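Local coordinates for signal recognition particle receptor FtsY (Sulfolobus acidocaldarius, PDB 5L3S), which is the receptor for the signal recognition particle, an SRP54-type protein that joins a helical bundle to a P-loop nucleotide-binding domain, at residues Lys76-Thr79 with Glu80-Lys84; Phe107-Asn110 with Gly111-Lys114; Thr116-Ala119 with Lys120-Met124. One frame throughout, in Å; residues are numbered along the deposited sequence.

Contact 1 (Lys76-Thr79 with Glu80-Lys84)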
loop_
_atom_site.group_PDB
_atom_site.type_symbol
_atom_site.label_atom_id
_atom_site.label_comp_id
_atom_site.label_asym_id
_atom_site.label_seq_id
_atom_site.Cartn_x
_atom_site.Cartn_y
_atom_site.Cartn_z
ATOM N N LYS B 76 -2.673 -11.335 25.601
ATOM C CA LYS B 76 -1.932 -12.562 25.848
ATOM C C LYS B 76 -2.107 -13.572 24.711
ATOM O O LYS B 76 -1.146 -14.227 24.312
ATOM C CB LYS B 76 -2.346 -13.158 27.197
ATOM C CG LYS B 76 -1.846 -14.571 27.467
ATOM C CD LYS B 76 -0.325 -14.646 27.522
ATOM C CE LYS B 76 0.133 -16.039 27.942
ATOM N NZ LYS B 76 1.613 -16.205 27.907
ATOM N N SER B 77 -3.320 -13.685 24.170
ATOM C CA SER B 77 -3.555 -14.601 23.046
ATOM C C SER B 77 -2.849 -14.143 21.767
ATOM O O SER B 77 -2.287 -14.956 21.032
ATOM C CB SER B 77 -5.047 -14.794 22.776
ATOM O OG SER B 77 -5.668 -15.482 23.854
ATOM N N ILE B 78 -2.891 -12.843 21.501
ATOM C CA ILE B 78 -2.195 -12.293 20.348
ATOM C C ILE B 78 -0.686 -12.516 20.486
ATOM O O ILE B 78 -0.015 -12.913 19.522
ATOM C CB ILE B 78 -2.523 -10.800 20.142
ATOM C CG1 ILE B 78 -4.011 -10.624 19.829
ATOM C CG2 ILE B 78 -1.685 -10.207 19.000
ATOM C CD1 ILE B 78 -4.432 -9.174 19.634
ATOM N N THR B 79 -0.158 -12.295 21.691
ATOM C CA THR B 79 1.275 -12.474 21.931
ATOM C C THR B 79 1.694 -13.925 21.678
ATOM O O THR B 79 2.742 -14.186 21.091
ATOM C CB THR B 79 1.688 -12.040 23.359
ATOM O OG1 THR B 79 1.310 -10.674 23.575
ATOM C CG2 THR B 79 3.197 -12.166 23.544
ATOM N N GLU B 80 0.855 -14.861 22.104
ATOM C CA GLU B 80 1.124 -16.280 21.891
ATOM C C GLU B 80 1.026 -16.700 20.422
ATOM O O GLU B 80 1.815 -17.524 19.964
ATOM C CB GLU B 80 0.211 -17.138 22.771
ATOM C CG GLU B 80 0.606 -17.116 24.241
ATOM C CD GLU B 80 -0.333 -17.918 25.123
ATOM O OE1 GLU B 80 0.164 -18.705 25.955
ATOM O OE2 GLU B 80 -1.565 -17.753 24.997
ATOM N N ILE B 81 0.064 -16.135 19.691
ATOM C CA ILE B 81 -0.094 -16.435 18.266
ATOM C C ILE B 81 1.140 -16.009 17.469
ATOM O O ILE B 81 1.577 -16.711 16.558
ATOM C CB ILE B 81 -1.332 -15.740 17.668
ATOM C CG1 ILE B 81 -2.614 -16.366 18.212
ATOM C CG2 ILE B 81 -1.336 -15.861 16.166
ATOM C CD1 ILE B 81 -2.812 -17.808 17.791
ATOM N N LEU B 82 1.695 -14.857 17.827
ATOM C CA LEU B 82 2.872 -14.322 17.160
ATOM C C LEU B 82 4.168 -14.997 17.619
ATOM O O LEU B 82 5.053 -15.276 16.811
ATOM C CB LEU B 82 2.952 -12.819 17.394
ATOM C CG LEU B 82 1.786 -12.032 16.790
ATOM C CD1 LEU B 82 1.768 -10.627 17.343
ATOM C CD2 LEU B 82 1.893 -11.997 15.259
ATOM N N THR B 83 4.280 -15.251 18.920
ATOM C CA THR B 83 5.478 -15.877 19.487
ATOM C C THR B 83 5.687 -17.299 18.957
ATOM O O THR B 83 6.816 -17.712 18.691
ATOM C CB THR B 83 5.431 -15.867 21.028
ATOM O OG1 THR B 83 5.378 -14.511 21.487
ATOM C CG2 THR B 83 6.667 -16.547 21.631
ATOM N N LYS B 84 4.592 -18.027 18.770
ATOM C CA LYS B 84 4.652 -19.398 18.265
ATOM C C LYS B 84 5.112 -19.465 16.804
ATOM O O LYS B 84 5.707 -20.457 16.374
ATOM C CB LYS B 84 3.287 -20.075 18.420
ATOM C CG LYS B 84 3.253 -21.525 17.983
ATOM C CD LYS B 84 1.845 -22.103 18.048
ATOM C CE LYS B 84 1.836 -23.555 17.590
ATOM N NZ LYS B 84 0.468 -24.140 17.592
#
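Lys76 and Glu80 form the polar pair of this helical turn, an i to i+4 salt bridge with Lys76 NZ 3.5 Å from Glu80 OE1. The lysine leaves the helix with CG anti to its own N (chi1 169°), bends once at chi2 and then runs straight, which brings its last methylene against the carboxylate: Lys76 CE lies 3.3 Å from Glu80 OE1, slightly nearer than the ammonium itself. Glu80 is extended beyond CG and its CG passes over the carbonyl of Lys76, so the two chains meet obliquely on an exposed side of the helix.

A second polar feature is the doubled grip on Thr79 O. It accepts the helical N-H of Thr83 at 2.9 Å, and Thr83 OG1 donates to the same Thr79 O at 2.7 Å, a hydroxyl bonded to the carbonyl four residues back, as is familiar in helices. The hydroxyl approaches from above the carbonyl plane, 37° out of it, on the face opposite the amide. Thr79 and Thr83 lie side by side, and Thr79 OG1 itself bonds back to Lys75 O.

Apolar contact is modest: Ile78 CG2 meets Leu82 CD1 at 3.9 Å, the two chains pointing the same way. Separately, Ile81 CG1 covers the backbone carbonyl of Ser77. Regular i to i+4 backbone bonds from Glu80, Ile81 and Leu82 underlie all of this.

Helix 66-85 is packed here against two others. Ile78, Ile81 and Leu82 bear on Leu260 and Ala263 of helix 258-266, whereas Thr79, Leu82 and Thr83 meet Asp288, Val291, Phe290 and Pro287 of helix 287-295.

Contact 2 (Phe107-Asn110 with Gly111-Lys114). With GNP (phosphoaminophosphonic acid-guanylate ester), chain R; GNP (phosphoaminophosphonic acid-guanylate ester), chain I.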
loop_
_atom_site.group_PDB
_atom_site.type_symbol
_atom_site.label_atom_id
_atom_site.label_comp_id
_atom_site.label_asym_id
_atom_site.label_seq_id
_atom_site.Cartn_x
_atom_site.Cartn_y
_atom_site.Cartn_z
ATOM N N PHE B 107 10.162 -10.605 -3.270
ATOM C CA PHE B 107 9.116 -10.340 -4.264
ATOM C C PHE B 107 7.860 -9.755 -3.620
ATOM O O PHE B 107 7.744 -9.687 -2.395
ATOM C CB PHE B 107 8.789 -11.602 -5.097
ATOM C CG PHE B 107 8.454 -12.839 -4.268
ATOM C CD1 PHE B 107 7.167 -13.045 -3.772
ATOM C CD2 PHE B 107 9.416 -13.828 -4.050
ATOM C CE1 PHE B 107 6.860 -14.190 -3.024
ATOM C CE2 PHE B 107 9.119 -14.965 -3.311
ATOM C CZ PHE B 107 7.839 -15.145 -2.794
ATOM N N GLY B 108 6.923 -9.319 -4.441
ATOM C CA GLY B 108 5.694 -8.740 -3.902
ATOM C C GLY B 108 5.090 -7.843 -4.966
ATOM O O GLY B 108 5.666 -7.687 -6.048
ATOM N N VAL B 109 3.941 -7.236 -4.669
ATOM C CA VAL B 109 3.270 -6.425 -5.677
ATOM C C VAL B 109 3.974 -5.092 -5.902
ATOM O O VAL B 109 4.865 -4.702 -5.151
ATOM C CB VAL B 109 1.752 -6.198 -5.344
ATOM C CG1 VAL B 109 1.059 -7.527 -5.097
ATOM C CG2 VAL B 109 1.584 -5.293 -4.148
ATOM N N ASN B 110 3.572 -4.392 -6.957
ATOM C CA ASN B 110 4.227 -3.148 -7.333
ATOM C C ASN B 110 4.230 -2.073 -6.273
ATOM O O ASN B 110 3.191 -1.774 -5.677
ATOM C CB ASN B 110 3.546 -2.584 -8.588
ATOM C CG ASN B 110 3.493 -3.592 -9.677
ATOM O OD1 ASN B 110 2.608 -4.458 -9.691
ATOM N ND2 ASN B 110 4.456 -3.518 -10.598
ATOM N N GLY B 111 5.400 -1.482 -6.063
ATOM C CA GLY B 111 5.532 -0.296 -5.232
ATOM C C GLY B 111 5.605 -0.534 -3.717
ATOM O O GLY B 111 5.764 0.432 -2.960
ATOM N N VAL B 112 5.498 -1.785 -3.266
ATOM C CA VAL B 112 5.480 -2.065 -1.805
ATOM C C VAL B 112 6.781 -1.765 -1.060
ATOM O O VAL B 112 6.771 -1.508 0.152
ATOM C CB VAL B 112 5.078 -3.536 -1.463
ATOM C CG1 VAL B 112 3.618 -3.777 -1.798
ATOM C CG2 VAL B 112 6.021 -4.575 -2.148
ATOM N N GLY B 113 7.906 -1.826 -1.765
ATOM C CA GLY B 113 9.163 -1.452 -1.151
ATOM C C GLY B 113 10.306 -2.450 -1.259
ATOM O O GLY B 113 11.236 -2.367 -0.473
ATOM N N LYS B 114 10.253 -3.357 -2.236
ATOM C CA LYS B 114 11.271 -4.397 -2.400
ATOM C C LYS B 114 12.703 -3.870 -2.535
ATOM O O LYS B 114 13.605 -4.303 -1.805
ATOM C CB LYS B 114 10.927 -5.274 -3.620
ATOM C CG LYS B 114 9.487 -5.805 -3.622
ATOM C CD LYS B 114 9.161 -6.576 -4.901
ATOM C CE LYS B 114 8.907 -5.622 -6.105
ATOM N NZ LYS B 114 7.786 -4.662 -5.815
HETATM P PG GNP R . 8.680 -1.658 -7.760
HETATM O O1G GNP R . 10.031 -2.274 -8.040
HETATM O O2G GNP R . 8.265 -0.657 -8.829
HETATM O O3G GNP R . 7.546 -2.656 -7.662
HETATM N N3B GNP R . 8.759 -0.869 -6.371
HETATM P PB GNP R . 9.439 -1.537 -5.053
HETATM O O1B GNP R . 10.769 -2.048 -5.389
HETATM O O2B GNP R . 8.528 -2.560 -4.517
HETATM O O3A GNP R . 9.558 -0.401 -4.061
HETATM P PA GNP R . 10.638 0.681 -3.925
HETATM O O1A GNP R . 11.829 0.148 -3.187
HETATM O O2A GNP R . 10.902 1.346 -5.238
HETATM O "O5'" GNP R . 10.030 1.721 -2.920
HETATM C "C5'" GNP R . 8.859 2.536 -3.246
HETATM C "C4'" GNP R . 8.878 3.787 -2.385
HETATM O "O4'" GNP R . 8.570 3.453 -0.981
HETATM C "C3'" GNP R . 10.218 4.495 -2.350
HETATM O "O3'" GNP R . 9.988 5.891 -2.266
HETATM C "C2'" GNP R . 10.848 3.991 -1.039
HETATM O "O2'" GNP R . 11.776 4.926 -0.519
HETATM C "C1'" GNP R . 9.580 4.003 -0.170
HETATM N N9 GNP R . 9.706 3.156 1.015
HETATM C C8 GNP R . 10.115 1.852 1.096
HETATM N N7 GNP R . 10.097 1.366 2.324
HETATM C C5 GNP R . 9.636 2.437 3.085
HETATM C C6 GNP R . 9.410 2.529 4.475
HETATM O O6 GNP R . 9.605 1.633 5.309
HETATM N N1 GNP R . 8.957 3.796 4.856
HETATM C C2 GNP R . 8.725 4.836 3.969
HETATM N N2 GNP R . 8.289 5.992 4.466
HETATM N N3 GNP R . 8.938 4.752 2.661
HETATM C C4 GNP R . 9.395 3.538 2.297
HETATM P PG GNP I . 7.797 6.963 -5.336
HETATM O O1G GNP I . 8.929 6.175 -4.659
HETATM O O2G GNP I . 8.317 8.119 -6.145
HETATM O O3G GNP I . 6.851 7.346 -4.216
HETATM N N3B GNP I . 6.994 5.919 -6.266
HETATM P PB GNP I . 5.782 6.366 -7.288
HETATM O O1B GNP I . 6.394 7.324 -8.201
HETATM O O2B GNP I . 4.606 6.784 -6.494
HETATM O O3A GNP I . 5.331 5.084 -8.026
HETATM P PA GNP I . 6.022 4.425 -9.274
HETATM O O1A GNP I . 7.470 4.227 -9.069
HETATM O O2A GNP I . 5.619 5.169 -10.490
HETATM O "O5'" GNP I . 5.302 3.034 -9.421
HETATM C "C5'" GNP I . 5.319 2.054 -8.377
HETATM C "C4'" GNP I . 5.071 0.702 -9.033
HETATM O "O4'" GNP I . 3.677 0.565 -9.402
HETATM C "C3'" GNP I . 5.831 0.476 -10.339
HETATM O "O3'" GNP I . 6.211 -0.882 -10.408
HETATM C "C2'" GNP I . 4.792 0.772 -11.430
HETATM O "O2'" GNP I . 5.079 0.039 -12.604
HETATM C "C1'" GNP I . 3.544 0.205 -10.761
HETATM N N9 GNP I . 2.227 0.720 -11.162
HETATM C C8 GNP I . 1.773 2.020 -11.242
HETATM N N7 GNP I . 0.495 2.097 -11.575
HETATM C C5 GNP I . 0.081 0.757 -11.705
HETATM C C6 GNP I . -1.160 0.156 -12.055
HETATM O O6 GNP I . -2.247 0.712 -12.342
HETATM N N1 GNP I . -1.088 -1.239 -12.054
HETATM C C2 GNP I . 0.036 -1.971 -11.763
HETATM N N2 GNP I . -0.037 -3.311 -11.822
HETATM N N3 GNP I . 1.187 -1.412 -11.457
HETATM C C4 GNP I . 1.149 -0.078 -11.445
#
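Bends at chi3 (-77°) and chi4 (-58°) fold the Lys114 chain back over the loop, carrying its ammonium, NZ, to Val109 O at 3.0 Å. That hydrogen bond comes from above the carbonyl plane, 52° out of it. On the way Lys114 CD passes 3.6 Å from Gly108 N. Across the type II turn from Val109 to Val112, the two valines meet at about a right angle, Val109 CG2 and Val112 CG1 being tightly packed at 3.5 Å.

The loop wraps the phosphates of GNP of chain R. Lys114 NZ bonds O2B of this chain R GNP at 2.6 Å and also its O3G, while the amides of Gly113 and Lys114 converge on the same O2B and that of Gly111 reaches the same O3G. Asn110 faces GNP of chain I, donating from Asn110 ND2 to its O3' at 3.2 Å.

The strand-loop-helix shape, between strand 102-107 and helix 114-127, and the amides on the phosphates are those of a P-loop (Walker A), as expected of this family. Lys114 bridges two phosphates and is tied to the loop by Val109 O; its positive charge, with the converging amides, would be expected to offset the negative charge of the phosphate oxygens.

Contact 3 (Thr116-Ala119 with Lys120-Met124). With GNP (phosphoaminophosphonic acid-guanylate ester), chain R.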
loop_
_atom_site.group_PDB
_atom_site.type_symbol
_atom_site.label_atom_id
_atom_site.label_comp_id
_atom_site.label_asym_id
_atom_site.label_seq_id
_atom_site.Cartn_x
_atom_site.Cartn_y
_atom_site.Cartn_z
ATOM N N THR B 116 14.093 -0.839 -2.041
ATOM C CA THR B 116 14.602 -0.099 -0.886
ATOM C C THR B 116 14.885 -1.030 0.313
ATOM O O THR B 116 15.851 -0.835 1.050
ATOM C CB THR B 116 13.603 1.017 -0.488
ATOM O OG1 THR B 116 13.302 1.808 -1.655
ATOM C CG2 THR B 116 14.196 1.919 0.595
ATOM N N THR B 117 14.045 -2.046 0.495
ATOM C CA THR B 117 14.233 -3.000 1.594
ATOM C C THR B 117 15.512 -3.816 1.385
ATOM O O THR B 117 16.235 -4.133 2.328
ATOM C CB THR B 117 13.002 -3.926 1.739
ATOM O OG1 THR B 117 11.845 -3.126 2.036
ATOM C CG2 THR B 117 13.220 -4.951 2.881
ATOM N N ILE B 118 15.816 -4.130 0.133
ATOM C CA ILE B 118 17.065 -4.817 -0.167
ATOM C C ILE B 118 18.277 -4.001 0.283
ATOM O O ILE B 118 19.203 -4.533 0.904
ATOM C CB ILE B 118 17.141 -5.190 -1.653
ATOM C CG1 ILE B 118 16.339 -6.464 -1.876
ATOM C CG2 ILE B 118 18.589 -5.399 -2.088
ATOM C CD1 ILE B 118 16.194 -6.814 -3.319
ATOM N N ALA B 119 18.238 -2.699 0.030
ATOM C CA ALA B 119 19.297 -1.804 0.488
ATOM C C ALA B 119 19.448 -1.800 2.017
ATOM O O ALA B 119 20.563 -1.783 2.541
ATOM C CB ALA B 119 19.043 -0.392 -0.035
ATOM N N LYS B 120 18.329 -1.798 2.736
ATOM C CA LYS B 120 18.378 -1.849 4.191
ATOM C C LYS B 120 18.956 -3.178 4.670
ATOM O O LYS B 120 19.692 -3.224 5.659
ATOM C CB LYS B 120 16.965 -1.693 4.787
ATOM C CG LYS B 120 16.260 -0.387 4.429
ATOM C CD LYS B 120 14.862 -0.370 5.040
ATOM C CE LYS B 120 14.079 0.874 4.621
ATOM N NZ LYS B 120 12.761 0.932 5.341
ATOM N N VAL B 121 18.594 -4.258 3.981
ATOM C CA VAL B 121 19.088 -5.579 4.338
ATOM C C VAL B 121 20.592 -5.655 4.099
ATOM O O VAL B 121 21.338 -6.172 4.932
ATOM C CB VAL B 121 18.328 -6.703 3.589
ATOM C CG1 VAL B 121 18.988 -8.067 3.846
ATOM C CG2 VAL B 121 16.863 -6.751 4.051
ATOM N N VAL B 122 21.055 -5.128 2.973
ATOM C CA VAL B 122 22.501 -4.995 2.768
ATOM C C VAL B 122 23.171 -4.249 3.921
ATOM O O VAL B 122 24.203 -4.682 4.439
ATOM C CB VAL B 122 22.828 -4.233 1.459
ATOM C CG1 VAL B 122 24.339 -3.935 1.382
ATOM C CG2 VAL B 122 22.377 -5.038 0.264
ATOM N N ASN B 123 22.593 -3.112 4.308
ATOM C CA ASN B 123 23.147 -2.347 5.424
ATOM C C ASN B 123 23.217 -3.161 6.717
ATOM O O ASN B 123 24.210 -3.108 7.440
ATOM C CB ASN B 123 22.362 -1.065 5.670
ATOM C CG ASN B 123 22.996 -0.201 6.723
ATOM O OD1 ASN B 123 24.059 0.367 6.508
ATOM N ND2 ASN B 123 22.351 -0.099 7.880
ATOM N N MET B 124 22.177 -3.936 6.989
ATOM C CA MET B 124 22.146 -4.727 8.212
ATOM C C MET B 124 23.213 -5.820 8.120
ATOM O O MET B 124 23.940 -6.059 9.077
ATOM C CB MET B 124 20.757 -5.331 8.443
ATOM C CG MET B 124 20.683 -6.259 9.664
ATOM S SD MET B 124 19.048 -7.000 9.775
ATOM C CE MET B 124 18.869 -7.721 8.146
HETATM P PG GNP R . 8.680 -1.658 -7.760
HETATM O O1G GNP R . 10.031 -2.274 -8.040
HETATM O O2G GNP R . 8.265 -0.657 -8.829
HETATM O O3G GNP R . 7.546 -2.656 -7.662
HETATM N N3B GNP R . 8.759 -0.869 -6.371
HETATM P PB GNP R . 9.439 -1.537 -5.053
HETATM O O1B GNP R . 10.769 -2.048 -5.389
HETATM O O2B GNP R . 8.528 -2.560 -4.517
HETATM O O3A GNP R . 9.558 -0.401 -4.061
HETATM P PA GNP R . 10.638 0.681 -3.925
HETATM O O1A GNP R . 11.829 0.148 -3.187
HETATM O O2A GNP R . 10.902 1.346 -5.238
HETATM O "O5'" GNP R . 10.030 1.721 -2.920
HETATM C "C5'" GNP R . 8.859 2.536 -3.246
HETATM C "C4'" GNP R . 8.878 3.787 -2.385
HETATM O "O4'" GNP R . 8.570 3.453 -0.981
HETATM C "C3'" GNP R . 10.218 4.495 -2.350
HETATM O "O3'" GNP R . 9.988 5.891 -2.266
HETATM C "C2'" GNP R . 10.848 3.991 -1.039
HETATM O "O2'" GNP R . 11.776 4.926 -0.519
HETATM C "C1'" GNP R . 9.580 4.003 -0.170
HETATM N N9 GNP R . 9.706 3.156 1.015
HETATM C C8 GNP R . 10.115 1.852 1.096
HETATM N N7 GNP R . 10.097 1.366 2.324
HETATM C C5 GNP R . 9.636 2.437 3.085
HETATM C C6 GNP R . 9.410 2.529 4.475
HETATM O O6 GNP R . 9.605 1.633 5.309
HETATM N N1 GNP R . 8.957 3.796 4.856
HETATM C C2 GNP R . 8.725 4.836 3.969
HETATM N N2 GNP R . 8.289 5.992 4.466
HETATM N N3 GNP R . 8.938 4.752 2.661
HETATM C C4 GNP R . 9.395 3.538 2.297
HETATM O O HOH W 1 11.399 -0.700 3.724
#
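Thr116 and Lys120, one turn apart on helix 114-127, reach two different parts of GNP of chain R, Thr116 its alpha phosphate and Lys120 its base. With OG1 beside its own N (chi1 -52°), Thr116 presents hydroxyl and amide together: Thr116 OG1 and Thr116 N each donate to O1A of this GNP at 2.7 Å. Its methyl, Thr116 CG2, lies between the nucleotide, 4.0 Å from GNP O2', and the lysine shaft, 4.2 Å from Lys120 CE.

Lys120 is fully extended beyond CG, its shaft starting over the carbonyl of Thr116, with Lys120 CG 3.4 Å from Thr116 O, and running back along the helix toward the guanine. There Lys120 NZ makes a weak hydrogen bond to GNP O6 at 3.2 Å. A water 2.7 Å from Lys120 NZ accepts from it and donates to Thr117 OG1; its link to O6 is also weak. The ammonium is further held by the carbonyls of Gly276 and Asp281, and Thr117 OG1 bonds Gly113 O.

Farther along the helix, valine methyls cover backbone carbonyls: Val121 CG2 lies 3.2 Å from Thr117 O, and Val122 CG2 sits similarly on Ile118 O.

One helical turn thus touches both phosphate and base, the base through weak bonds: two donors grip a phosphate oxygen, while two carbonyls and a water fix the ammonium, whose charge would probably polarise the O6 carbonyl of the guanine.

Along the chain the contacts come in series, contact 1 first. It lies on helix 66-85, with its centre about 27 Å from that of contact 2 and 28 Å from that of contact 3, on the opposite side of the chain's centre. Contacts 2 and 3 adjoin in sequence, their centres about 14 Å apart: strand 102-107 of the central mixed sheet runs into the loop of contact 2, and helix 114-127 continues from it through contact 3. Both touch the same GNP, together spanning it from terminal phosphate to base. Contact 1, across the chain from them, belongs to the packing of helix 66-85 and takes no part in holding the nucleotide.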